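Halorhodopsin (Halobacterium salinarum, PDB 2JAF) is a light-driven chloride pump of the archaeal membrane that uses a bound retinal chromophore to move chloride across the membrane. Local coordinates at residues L114-I119 with A139-M144. The protein carries 2 engineered substitutions. Sequence-based numbering, arbitrary orientation.
With RET (retinal), chain G; PLM (palmitic acid), chain D.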
ATOM      1  N   LEU A 114       5.668  -6.233  -1.604  1.00 24.90           N
ATOM      2  CA  LEU A 114       6.486  -5.437  -0.696  1.00 25.70           C
ATOM      3  C   LEU A 114       7.973  -5.614  -1.019  1.00 24.76           C
ATOM      4  O   LEU A 114       8.732  -4.648  -1.018  1.00 26.06           O
ATOM      5  CB  LEU A 114       6.228  -5.834   0.760  1.00 27.31           C
ATOM      6  CG  LEU A 114       7.098  -5.108   1.793  1.00 29.68           C
ATOM      7  CD1 LEU A 114       6.824  -3.610   1.761  1.00 29.49           C
ATOM      8  CD2 LEU A 114       6.816  -5.672   3.173  1.00 30.29           C
ATOM      9  N   SER A 115       8.387  -6.844  -1.309  1.00 24.17           N
ATOM     10  CA  SER A 115       9.790  -7.101  -1.617  1.00 23.93           C
ATOM     11  C   SER A 115      10.256  -6.552  -2.965  1.00 24.18           C
ATOM     12  O   SER A 115      11.373  -6.038  -3.059  1.00 24.21           O
ATOM     13  CB  SER A 115      10.098  -8.603  -1.548  1.00 24.18           C
ATOM     14  OG  SER A 115       9.412  -9.330  -2.556  1.00 26.41           O
ATOM     15  N   THR A 116       9.436  -6.647  -4.011  1.00 23.01           N
ATOM     16  CA  THR A 116       9.902  -6.125  -5.295  1.00 22.57           C
ATOM     17  C   THR A 116      10.029  -4.606  -5.258  1.00 23.35           C
ATOM     18  O   THR A 116      10.937  -4.041  -5.872  1.00 21.38           O
ATOM     19  CB  THR A 116       9.053  -6.636  -6.512  1.00 22.26           C
ATOM     20  OG1 THR A 116       7.654  -6.419  -6.305  1.00 22.95           O
ATOM     21  CG2 THR A 116       9.288  -8.117  -6.704  1.00 22.71           C
ATOM     22  N   PRO A 117       9.131  -3.918  -4.532  1.00 22.75           N
ATOM     23  CA  PRO A 117       9.284  -2.461  -4.489  1.00 24.20           C
ATOM     24  C   PRO A 117      10.589  -2.093  -3.759  1.00 25.49           C
ATOM     25  O   PRO A 117      11.221  -1.080  -4.063  1.00 26.35           O
ATOM     26  CB  PRO A 117       8.034  -2.012  -3.736  1.00 24.93           C
ATOM     27  CG  PRO A 117       7.015  -2.985  -4.225  1.00 24.39           C
ATOM     28  CD  PRO A 117       7.766  -4.304  -4.130  1.00 23.81           C
ATOM     29  N   MET A 118      11.001  -2.926  -2.806  1.00 26.40           N
ATOM     30  CA  MET A 118      12.245  -2.660  -2.088  1.00 29.58           C
ATOM     31  C   MET A 118      13.456  -2.889  -2.987  1.00 27.64           C
ATOM     32  O   MET A 118      14.456  -2.175  -2.890  1.00 29.04           O
ATOM     33  CB  MET A 118      12.337  -3.517  -0.824  1.00 32.23           C
ATOM     34  CG  MET A 118      11.512  -2.964   0.328  1.00 36.03           C
ATOM     35  SD  MET A 118      11.928  -1.231   0.686  1.00 39.59           S
ATOM     36  CE  MET A 118      10.687  -0.384  -0.274  1.00 40.17           C
ATOM     37  N   ILE A 119      13.368  -3.880  -3.867  1.00 25.69           N
ATOM     38  CA  ILE A 119      14.457  -4.143  -4.805  1.00 23.68           C
ATOM     39  C   ILE A 119      14.583  -2.921  -5.712  1.00 23.89           C
ATOM     40  O   ILE A 119      15.687  -2.429  -5.968  1.00 24.51           O
ATOM     41  CB  ILE A 119      14.168  -5.399  -5.678  1.00 22.32           C
ATOM     42  CG1 ILE A 119      14.202  -6.662  -4.817  1.00 23.65           C
ATOM     43  CG2 ILE A 119      15.189  -5.504  -6.818  1.00 24.05           C
ATOM     44  CD1 ILE A 119      13.828  -7.945  -5.578  1.00 22.62           C
ATOM     45  N   ALA A 139       4.362   1.788  -8.379  1.00 24.72           N
ATOM     46  CA  ALA A 139       2.934   1.602  -8.579  1.00 24.37           C
ATOM     47  C   ALA A 139       2.713   0.521  -9.627  1.00 23.88           C
ATOM     48  O   ALA A 139       1.849  -0.340  -9.467  1.00 24.66           O
ATOM     49  CB  ALA A 139       2.297   2.906  -9.031  1.00 24.22           C
ATOM     50  N   ALA A 140       3.505   0.564 -10.695  1.00 23.34           N
ATOM     51  CA  ALA A 140       3.379  -0.418 -11.765  1.00 23.35           C
ATOM     52  C   ALA A 140       3.733  -1.789 -11.226  1.00 23.41           C
ATOM     53  O   ALA A 140       3.117  -2.800 -11.583  1.00 21.84           O
ATOM     54  CB  ALA A 140       4.307  -0.053 -12.928  1.00 24.11           C
ATOM     55  N   ASP A 141       4.735  -1.815 -10.355  1.00 22.70           N
ATOM     56  CA  ASP A 141       5.191  -3.056  -9.761  1.00 23.76           C
ATOM     57  C   ASP A 141       4.100  -3.648  -8.878  1.00 23.40           C
ATOM     58  O   ASP A 141       3.840  -4.847  -8.913  1.00 22.34           O
ATOM     59  CB  ASP A 141       6.454  -2.799  -8.939  1.00 24.08           C
ATOM     60  CG  ASP A 141       7.080  -4.076  -8.429  1.00 27.09           C
ATOM     61  OD1 ASP A 141       7.747  -4.779  -9.219  1.00 27.32           O
ATOM     62  OD2 ASP A 141       6.890  -4.381  -7.236  1.00 30.64           O
ATOM     63  N   ILE A 142       3.456  -2.798  -8.082  1.00 24.39           N
ATOM     64  CA  ILE A 142       2.390  -3.266  -7.209  1.00 23.01           C
ATOM     65  C   ILE A 142       1.254  -3.825  -8.061  1.00 23.12           C
ATOM     66  O   ILE A 142       0.669  -4.851  -7.725  1.00 24.25           O
ATOM     67  CB  ILE A 142       1.889  -2.122  -6.290  1.00 25.38           C
ATOM     68  CG1 ILE A 142       2.995  -1.775  -5.280  1.00 26.00           C
ATOM     69  CG2 ILE A 142       0.626  -2.546  -5.551  1.00 25.16           C
ATOM     70  CD1 ILE A 142       2.709  -0.547  -4.425  1.00 27.17           C
ATOM     71  N   GLY A 143       0.960  -3.157  -9.172  1.00 22.79           N
ATOM     72  CA  GLY A 143      -0.088  -3.628 -10.064  1.00 21.28           C
ATOM     73  C   GLY A 143       0.236  -5.005 -10.620  1.00 21.20           C
ATOM     74  O   GLY A 143      -0.636  -5.873 -10.717  1.00 21.43           O
ATOM     75  N   MET A 144       1.501  -5.214 -10.985  1.00 21.13           N
ATOM     76  CA  MET A 144       1.930  -6.503 -11.526  1.00 19.91           C
ATOM     77  C   MET A 144       1.694  -7.590 -10.485  1.00 19.66           C
ATOM     78  O   MET A 144       1.155  -8.660 -10.783  1.00 20.46           O
ATOM     79  CB  MET A 144       3.426  -6.447 -11.904  1.00 19.65           C
ATOM     80  CG  MET A 144       4.058  -7.785 -12.301  1.00 18.57           C
ATOM     81  SD  MET A 144       5.867  -7.652 -12.465  1.00 20.90           S
ATOM     82  CE  MET A 144       6.341  -7.749 -10.746  1.00 18.86           C
TER
HETATM   83  C1  RET G 900       3.556 -13.357 -12.148  1.00 22.24           C
HETATM   84  C2  RET G 900       2.308 -13.930 -12.973  1.00 21.40           C
HETATM   85  C3  RET G 900       1.596 -12.938 -13.925  1.00 21.35           C
HETATM   86  C4  RET G 900       2.616 -12.375 -15.018  1.00 21.32           C
HETATM   87  C5  RET G 900       3.971 -11.810 -14.433  1.00 20.60           C
HETATM   88  C6  RET G 900       4.466 -12.274 -13.036  1.00 22.02           C
HETATM   89  C7  RET G 900       5.705 -11.625 -12.488  1.00 21.02           C
HETATM   90  C8  RET G 900       6.326 -11.703 -11.280  1.00 18.79           C
HETATM   91  C9  RET G 900       7.643 -11.197 -10.998  1.00 19.79           C
HETATM   92  C10 RET G 900       8.023 -11.557  -9.704  1.00 20.94           C
HETATM   93  C11 RET G 900       9.242 -11.246  -9.141  1.00 20.52           C
HETATM   94  C12 RET G 900       9.551 -11.710  -7.853  1.00 20.10           C
HETATM   95  C13 RET G 900      10.777 -11.365  -7.150  1.00 21.77           C
HETATM   96  C14 RET G 900      10.824 -11.917  -5.836  1.00 22.82           C
HETATM   97  C15 RET G 900      11.750 -11.594  -4.872  1.00 24.48           C
HETATM   98  C16 RET G 900       2.896 -12.671 -10.896  1.00 21.85           C
HETATM   99  C17 RET G 900       4.410 -14.653 -11.701  1.00 21.17           C
HETATM  100  C18 RET G 900       4.716 -10.835 -15.331  1.00 21.23           C
HETATM  101  C19 RET G 900       8.563 -10.481 -12.139  1.00 21.06           C
HETATM  102  C20 RET G 900      11.901 -10.532  -7.794  1.00 21.97           C
HETATM  103  C1  PLM D 700       3.579 -12.280   5.036  1.00 59.99           C
HETATM  104  O1  PLM D 700       3.126 -13.005   5.939  1.00 59.93           O
HETATM  105  O2  PLM D 700       4.784 -12.309   4.703  1.00 60.88           O
HETATM  106  C2  PLM D 700       2.605 -11.349   4.336  1.00 59.60           C
HETATM  107  C3  PLM D 700       3.043  -9.893   4.212  1.00 59.28           C
HETATM  108  C4  PLM D 700       1.950  -9.141   3.466  1.00 59.22           C
HETATM  109  C5  PLM D 700       2.337  -7.685   3.319  1.00 59.53           C
HETATM  110  C6  PLM D 700       2.315  -7.214   1.885  1.00 59.02           C
HETATM  111  C7  PLM D 700       2.431  -5.706   1.957  1.00 59.00           C
HETATM  112  C8  PLM D 700       2.422  -5.065   0.590  1.00 59.54           C
HETATM  113  C9  PLM D 700       2.573  -3.562   0.747  1.00 60.18           C
HETATM  114  CA  PLM D 700       2.539  -2.867  -0.601  1.00 60.11           C
HETATM  115  CB  PLM D 700       3.060  -1.440  -0.708  1.00 60.27           C
HETATM  116  CC  PLM D 700       4.526  -1.203  -0.386  1.00 60.28           C
HETATM  117  CD  PLM D 700       4.836   0.265  -0.614  1.00 60.37           C
HETATM  118  CE  PLM D 700       6.306   0.567  -0.320  1.00 60.82           C
HETATM  119  CF  PLM D 700       6.499   2.076  -0.344  1.00 61.28           C
HETATM  120  CG  PLM D 700       7.951   2.434  -0.068  1.00 62.16           C
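Thr116 and Asp141 supply the polar part of this contact, a worked example of how a buried aspartate side chain is accommodated between two membrane helices. Thr116 OG1 lies 2.4 Å from Asp141 OD2, a hydrogen bond so short that its exact length is doubtful; the carbonyl oxygen of Trp112, one turn earlier, competes for the same hydroxyl proton, and which acceptor takes it is not settled. Asp141 starts toward the neighbouring helix, and with CG anti to the backbone N (chi1 -173°) its carboxyl group reaches the threonine. The same OD2 also rests against the proline ring, 3.2 Å from Pro117 CD, with the two side chains meeting at about a right angle. Pro117 has no amide hydrogen to offer the preceding turn, and its helix is kinked here.

Apolar packing is slight: Pro117 CG touches Ile142 CG1 at 4.3 Å. Ile142 CD1 lies 3.8 Å from PLM CB, on the chain of a bound palmitic acid.

Retinal is met from both helices: Thr116 CG2 approaches RET C13 at 3.6 Å, while Met144, bent at its last torsion (chi3 80°), brings CE to 3.7 Å from RET C9. Trp207 of helix 193-216 touches both Thr116 and Asp141.

The axes of segments 114-119 and 139-144 run roughly antiparallel (151°), 9.3 Å apart at closest approach, as expected for consecutive helices of the seven-helix microbial rhodopsin fold, whose third and fourth members here join a Thr-Asp pair, as in bacteriorhodopsin, to the wall of the retinal pocket.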